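Local coordinates for protein cellobiose 2-epimerase (Spirochaeta thermophila DSM 6192, PDB 5ZIG) that probably catalyses the reversible epimerisation of cellobiose to 4-O-beta-D-glucopyranosyl-D-mannose, at residues Leu90-Trp104 with Arg115-Leu129. Sequence-based numbering, arbitrary orientation.
With EDO (1,2-ethanediol), chain E.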
loop_
_atom_site.group_PDB
_atom_site.type_symbol
_atom_site.label_atom_id
_atom_site.label_comp_id
_atom_site.label_asym_id
_atom_site.label_seq_id
_atom_site.Cartn_x
_atom_site.Cartn_y
_atom_site.Cartn_z
ATOM N N LEU A 90 5.597 17.853 -0.394
ATOM C CA LEU A 90 6.100 16.933 0.613
ATOM C C LEU A 90 7.300 17.516 1.350
ATOM O O LEU A 90 7.427 17.361 2.570
ATOM C CB LEU A 90 6.481 15.608 -0.035
ATOM C CG LEU A 90 7.063 14.611 0.948
ATOM C CD1 LEU A 90 5.995 14.167 1.938
ATOM C CD2 LEU A 90 7.696 13.428 0.177
ATOM N N THR A 91 8.190 18.190 0.638
ATOM C CA THR A 91 9.449 18.563 1.254
ATOM C C THR A 91 9.483 19.991 1.774
ATOM O O THR A 91 10.422 20.328 2.494
ATOM C CB THR A 91 10.613 18.348 0.279
ATOM O OG1 THR A 91 10.398 19.097 -0.920
ATOM C CG2 THR A 91 10.750 16.880 -0.033
ATOM N N HIS A 92 8.491 20.823 1.442
ATOM C CA HIS A 92 8.412 22.186 1.931
ATOM C C HIS A 92 7.287 22.408 2.928
ATOM O O HIS A 92 7.340 23.385 3.679
ATOM C CB HIS A 92 8.211 23.175 0.773
ATOM C CG HIS A 92 9.368 23.257 -0.168
ATOM N ND1 HIS A 92 9.927 22.145 -0.762
ATOM C CD2 HIS A 92 10.063 24.322 -0.632
ATOM C CE1 HIS A 92 10.923 22.521 -1.545
ATOM N NE2 HIS A 92 11.025 23.837 -1.485
ATOM N N ALA A 93 6.260 21.555 2.932
ATOM C CA ALA A 93 5.169 21.660 3.890
ATOM C C ALA A 93 5.176 20.522 4.903
ATOM O O ALA A 93 5.247 20.775 6.113
ATOM C CB ALA A 93 3.819 21.725 3.159
ATOM N N LEU A 94 5.141 19.261 4.445
ATOM C CA LEU A 94 5.051 18.142 5.381
ATOM C C LEU A 94 6.375 17.852 6.096
ATOM O O LEU A 94 6.378 17.238 7.174
ATOM C CB LEU A 94 4.546 16.901 4.636
ATOM C CG LEU A 94 3.063 17.061 4.247
ATOM C CD1 LEU A 94 2.718 16.322 2.940
ATOM C CD2 LEU A 94 2.113 16.647 5.396
ATOM N N TYR A 95 7.491 18.281 5.522
ATOM C CA TYR A 95 8.791 18.051 6.130
ATOM C C TYR A 95 9.001 18.952 7.359
ATOM O O TYR A 95 8.741 20.158 7.315
ATOM C CB TYR A 95 9.872 18.293 5.076
ATOM C CG TYR A 95 11.274 17.967 5.518
ATOM C CD1 TYR A 95 11.603 16.698 5.948
ATOM C CD2 TYR A 95 12.267 18.944 5.505
ATOM C CE1 TYR A 95 12.905 16.400 6.361
ATOM C CE2 TYR A 95 13.550 18.667 5.906
ATOM C CZ TYR A 95 13.874 17.396 6.329
ATOM O OH TYR A 95 15.166 17.135 6.726
ATOM N N ASP A 96 9.468 18.355 8.456
ATOM C CA ASP A 96 9.781 19.073 9.693
ATOM C C ASP A 96 11.245 19.494 9.593
ATOM O O ASP A 96 12.146 18.701 9.856
ATOM C CB ASP A 96 9.496 18.194 10.918
ATOM C CG ASP A 96 9.795 18.903 12.273
ATOM O OD1 ASP A 96 9.524 18.341 13.361
ATOM O OD2 ASP A 96 10.330 20.019 12.249
ATOM N N ALA A 97 11.484 20.744 9.186
ATOM C CA ALA A 97 12.852 21.208 9.006
ATOM C C ALA A 97 13.616 21.314 10.319
ATOM O O ALA A 97 14.846 21.407 10.287
ATOM C CB ALA A 97 12.866 22.561 8.291
ATOM N N THR A 98 12.925 21.284 11.460
ATOM C CA THR A 98 13.578 21.375 12.759
ATOM C C THR A 98 13.954 19.994 13.290
ATOM O O THR A 98 15.131 19.714 13.543
ATOM C CB THR A 98 12.668 22.112 13.758
ATOM O OG1 THR A 98 12.346 23.415 13.252
ATOM C CG2 THR A 98 13.352 22.242 15.106
ATOM N N HIS A 99 12.970 19.119 13.463
ATOM C CA HIS A 99 13.212 17.820 14.085
ATOM C C HIS A 99 13.311 16.680 13.081
ATOM O O HIS A 99 13.441 15.524 13.494
ATOM C CB HIS A 99 12.113 17.515 15.108
ATOM C CG HIS A 99 11.854 18.641 16.071
ATOM N ND1 HIS A 99 12.618 18.845 17.207
ATOM C CD2 HIS A 99 10.927 19.628 16.060
ATOM C CE1 HIS A 99 12.171 19.909 17.851
ATOM N NE2 HIS A 99 11.137 20.396 17.181
ATOM N N ARG A 100 13.227 16.982 11.784
ATOM C CA ARG A 100 13.302 16.001 10.697
ATOM C C ARG A 100 12.112 15.046 10.688
ATOM O O ARG A 100 11.206 15.147 11.530
ATOM C CB ARG A 100 14.621 15.225 10.762
ATOM C CG ARG A 100 15.848 16.127 10.898
ATOM C CD ARG A 100 15.759 17.315 9.955
ATOM N NE ARG A 100 16.623 18.409 10.379
ATOM C CZ ARG A 100 17.631 18.877 9.654
ATOM N NH1 ARG A 100 17.890 18.340 8.466
ATOM N NH2 ARG A 100 18.377 19.875 10.113
ATOM N N GLY A 101 12.105 14.120 9.735
ATOM C CA GLY A 101 10.895 13.358 9.460
ATOM C C GLY A 101 9.798 14.266 8.915
ATOM O O GLY A 101 10.000 15.444 8.620
ATOM N N PHE A 102 8.603 13.693 8.810
ATOM C CA PHE A 102 7.479 14.358 8.168
ATOM C C PHE A 102 6.293 14.434 9.120
ATOM O O PHE A 102 5.981 13.460 9.816
ATOM C CB PHE A 102 7.093 13.629 6.848
ATOM C CG PHE A 102 8.197 13.653 5.819
ATOM C CD1 PHE A 102 9.238 12.741 5.884
ATOM C CD2 PHE A 102 8.235 14.626 4.848
ATOM C CE1 PHE A 102 10.269 12.791 4.984
ATOM C CE2 PHE A 102 9.271 14.686 3.962
ATOM C CZ PHE A 102 10.288 13.758 4.026
ATOM N N PHE A 103 5.661 15.610 9.163
ATOM C CA PHE A 103 4.409 15.780 9.894
ATOM C C PHE A 103 3.294 14.902 9.317
ATOM O O PHE A 103 3.273 14.583 8.128
ATOM C CB PHE A 103 3.943 17.239 9.838
ATOM C CG PHE A 103 4.914 18.220 10.391
ATOM C CD1 PHE A 103 5.297 18.160 11.722
ATOM C CD2 PHE A 103 5.419 19.238 9.594
ATOM C CE1 PHE A 103 6.190 19.089 12.232
ATOM C CE2 PHE A 103 6.310 20.167 10.103
ATOM C CZ PHE A 103 6.693 20.092 11.416
ATOM N N TRP A 104 2.327 14.563 10.173
ATOM C CA TRP A 104 1.189 13.733 9.789
ATOM C C TRP A 104 0.234 14.469 8.844
ATOM O O TRP A 104 -0.280 13.878 7.881
ATOM C CB TRP A 104 0.456 13.274 11.059
ATOM C CG TRP A 104 -0.743 12.460 10.792
ATOM C CD1 TRP A 104 -2.029 12.790 11.097
ATOM C CD2 TRP A 104 -0.784 11.148 10.225
ATOM N NE1 TRP A 104 -2.875 11.782 10.711
ATOM C CE2 TRP A 104 -2.139 10.761 10.181
ATOM C CE3 TRP A 104 0.194 10.275 9.711
ATOM C CZ2 TRP A 104 -2.557 9.542 9.649
ATOM C CZ3 TRP A 104 -0.220 9.052 9.195
ATOM C CH2 TRP A 104 -1.603 8.703 9.159
ATOM N N ARG A 115 1.355 17.444 14.116
ATOM C CA ARG A 115 2.818 17.422 14.096
ATOM C C ARG A 115 3.399 16.100 14.556
ATOM O O ARG A 115 4.621 15.957 14.580
ATOM C CB ARG A 115 3.421 18.595 14.913
ATOM C CG ARG A 115 2.826 20.013 14.642
ATOM C CD ARG A 115 3.402 21.152 15.587
ATOM N NE ARG A 115 3.277 22.481 14.978
ATOM C CZ ARG A 115 4.271 23.110 14.363
ATOM N NH1 ARG A 115 5.426 22.494 14.205
ATOM N NH2 ARG A 115 4.090 24.331 13.860
ATOM N N VAL A 116 2.563 15.143 14.957
ATOM C CA VAL A 116 3.050 13.826 15.368
ATOM C C VAL A 116 3.721 13.117 14.189
ATOM O O VAL A 116 3.331 13.290 13.027
ATOM C CB VAL A 116 1.881 13.004 15.949
ATOM C CG1 VAL A 116 2.115 11.509 15.817
ATOM C CG2 VAL A 116 1.648 13.403 17.418
ATOM N N LYS A 117 4.779 12.341 14.495
ATOM C CA LYS A 117 5.539 11.567 13.509
ATOM C C LYS A 117 5.092 10.110 13.565
ATOM O O LYS A 117 5.561 9.332 14.396
ATOM C CB LYS A 117 7.036 11.677 13.770
ATOM C CG LYS A 117 7.487 13.069 14.039
ATOM C CD LYS A 117 7.093 13.982 12.868
ATOM C CE LYS A 117 8.302 14.489 12.121
ATOM N NZ LYS A 117 9.038 15.566 12.869
ATOM N N LYS A 118 4.196 9.736 12.660
ATOM C CA LYS A 118 3.775 8.347 12.556
ATOM C C LYS A 118 4.719 7.604 11.619
ATOM O O LYS A 118 4.963 8.045 10.492
ATOM C CB LYS A 118 2.333 8.257 12.053
ATOM C CG LYS A 118 1.349 9.054 12.905
ATOM C CD LYS A 118 -0.082 8.503 12.820
ATOM C CE LYS A 118 -1.086 9.401 13.548
ATOM N NZ LYS A 118 -2.376 8.690 13.800
ATOM N N LEU A 119 5.263 6.484 12.100
ATOM C CA LEU A 119 6.161 5.697 11.265
ATOM C C LEU A 119 5.456 5.238 9.996
ATOM O O LEU A 119 6.063 5.210 8.916
ATOM C CB LEU A 119 6.707 4.507 12.051
ATOM C CG LEU A 119 7.936 4.898 12.880
ATOM C CD1 LEU A 119 7.609 5.917 13.984
ATOM C CD2 LEU A 119 8.581 3.669 13.438
ATOM N N TYR A 120 4.167 4.926 10.106
ATOM C CA TYR A 120 3.386 4.573 8.926
ATOM C C TYR A 120 3.553 5.613 7.839
ATOM O O TYR A 120 3.886 5.284 6.697
ATOM C CB TYR A 120 1.924 4.425 9.292
ATOM C CG TYR A 120 1.074 3.937 8.147
ATOM C CD1 TYR A 120 0.472 4.833 7.271
ATOM C CD2 TYR A 120 0.883 2.579 7.937
ATOM C CE1 TYR A 120 -0.304 4.388 6.219
ATOM C CE2 TYR A 120 0.095 2.123 6.886
ATOM C CZ TYR A 120 -0.496 3.032 6.033
ATOM O OH TYR A 120 -1.277 2.580 4.984
ATOM N N GLY A 121 3.338 6.881 8.175
ATOM C CA GLY A 121 3.477 7.928 7.175
ATOM C C GLY A 121 4.903 8.218 6.764
ATOM O O GLY A 121 5.180 8.493 5.594
ATOM N N ASN A 122 5.820 8.216 7.733
ATOM C CA ASN A 122 7.223 8.395 7.391
ATOM C C ASN A 122 7.739 7.246 6.520
ATOM O O ASN A 122 8.600 7.467 5.653
ATOM C CB ASN A 122 8.040 8.549 8.678
ATOM C CG ASN A 122 7.922 9.954 9.268
ATOM O OD1 ASN A 122 8.750 10.814 8.995
ATOM N ND2 ASN A 122 6.870 10.197 10.034
ATOM N N ALA A 123 7.223 6.024 6.721
ATOM C CA ALA A 123 7.513 4.914 5.801
ATOM C C ALA A 123 7.099 5.263 4.379
ATOM O O ALA A 123 7.916 5.220 3.453
ATOM C CB ALA A 123 6.797 3.633 6.239
ATOM N N PHE A 124 5.820 5.608 4.185
ATOM C CA PHE A 124 5.348 5.967 2.851
ATOM C C PHE A 124 6.189 7.075 2.228
ATOM O O PHE A 124 6.416 7.070 1.019
ATOM C CB PHE A 124 3.871 6.388 2.894
ATOM C CG PHE A 124 2.930 5.292 2.492
ATOM C CD1 PHE A 124 2.741 4.979 1.154
ATOM C CD2 PHE A 124 2.291 4.527 3.453
ATOM C CE1 PHE A 124 1.890 3.922 0.768
ATOM C CE2 PHE A 124 1.456 3.469 3.085
ATOM C CZ PHE A 124 1.247 3.175 1.733
ATOM N N ALA A 125 6.678 8.023 3.033
ATOM C CA ALA A 125 7.543 9.059 2.483
ATOM C C ALA A 125 8.816 8.446 1.919
ATOM O O ALA A 125 9.265 8.813 0.831
ATOM C CB ALA A 125 7.880 10.114 3.554
ATOM N N VAL A 126 9.428 7.524 2.656
ATOM C CA VAL A 126 10.628 6.873 2.141
ATOM C C VAL A 126 10.302 6.157 0.832
ATOM O O VAL A 126 10.940 6.397 -0.202
ATOM C CB VAL A 126 11.215 5.923 3.200
ATOM C CG1 VAL A 126 12.224 4.919 2.565
ATOM C CG2 VAL A 126 11.856 6.725 4.336
ATOM N N TYR A 127 9.252 5.327 0.857
ATOM C CA TYR A 127 8.746 4.623 -0.334
ATOM C C TYR A 127 8.604 5.558 -1.532
ATOM O O TYR A 127 9.149 5.300 -2.609
ATOM C CB TYR A 127 7.397 3.983 0.023
ATOM C CG TYR A 127 6.730 3.068 -1.003
ATOM C CD1 TYR A 127 7.384 1.959 -1.530
ATOM C CD2 TYR A 127 5.399 3.294 -1.391
ATOM C CE1 TYR A 127 6.717 1.087 -2.468
ATOM C CE2 TYR A 127 4.748 2.457 -2.275
ATOM C CZ TYR A 127 5.404 1.356 -2.817
ATOM O OH TYR A 127 4.726 0.557 -3.727
ATOM N N ALA A 128 7.920 6.686 -1.340
ATOM C CA ALA A 128 7.654 7.608 -2.434
ATOM C C ALA A 128 8.880 8.406 -2.850
ATOM O O ALA A 128 9.004 8.765 -4.030
ATOM C CB ALA A 128 6.528 8.570 -2.056
ATOM N N LEU A 129 9.775 8.733 -1.909
ATOM C CA LEU A 129 10.964 9.500 -2.272
ATOM C C LEU A 129 11.936 8.670 -3.087
ATOM O O LEU A 129 12.625 9.204 -3.964
ATOM C CB LEU A 129 11.662 10.024 -1.017
ATOM C CG LEU A 129 11.022 11.240 -0.349
ATOM C CD1 LEU A 129 11.313 11.216 1.151
ATOM C CD2 LEU A 129 11.537 12.522 -0.979
HETATM C C1 EDO E . 6.011 -2.691 -5.769
HETATM O O1 EDO E . 6.600 -1.389 -5.877
HETATM C C2 EDO E . 5.960 -3.089 -4.303
HETATM O O2 EDO E . 5.890 -1.884 -3.536
HETATM O O HOH W 1 3.649 11.902 10.771
#
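The ammonium NZ of K117 is gripped by two groups of the 90-104 segment: it donates to R100 O at 2.6 Å, almost in line with the carbonyl, and forms a weak hydrogen bond, part of a salt bridge, to D96 OD1 at 2.9 Å. The lysine reaches them by bending at three successive torsions, which carries its chain over the backbone of G101 and F102. D96 OD2 accepts from T98 N (an Asx turn) and H99 N, both from one face of the carboxylate, while OD1 faces the K117 ammonium.

N122 supplies the second polar link. Its OD1 accepts from F102 N at 2.9 Å, while ND2 gives a straight 2.9 Å bond to K118 O; the two bonds together fix the amide's rotation. Farther along helix 119-136, A125 CB lies over one face of the F102 ring, and L129 touches F102 CZ and L90. At the start of the helix, the chain of K118, the N-cap residue, runs across the face of the W104 indole, CD 3.6 Å from the six-membered ring centroid, and NZ makes a cation-pi contact over the same face, 4.5 Å from that centroid. A serine in place of W104 would probably leave the K118 methylenes without their platform and its ammonium without the pi face.

The contact ties the loop after helix 77-94 to the start of helix 119-136, consecutive helices of this (alpha/alpha)6-barrel fold; strand 117-118 pairs with 167-168, and helix 139-156 packs against F102.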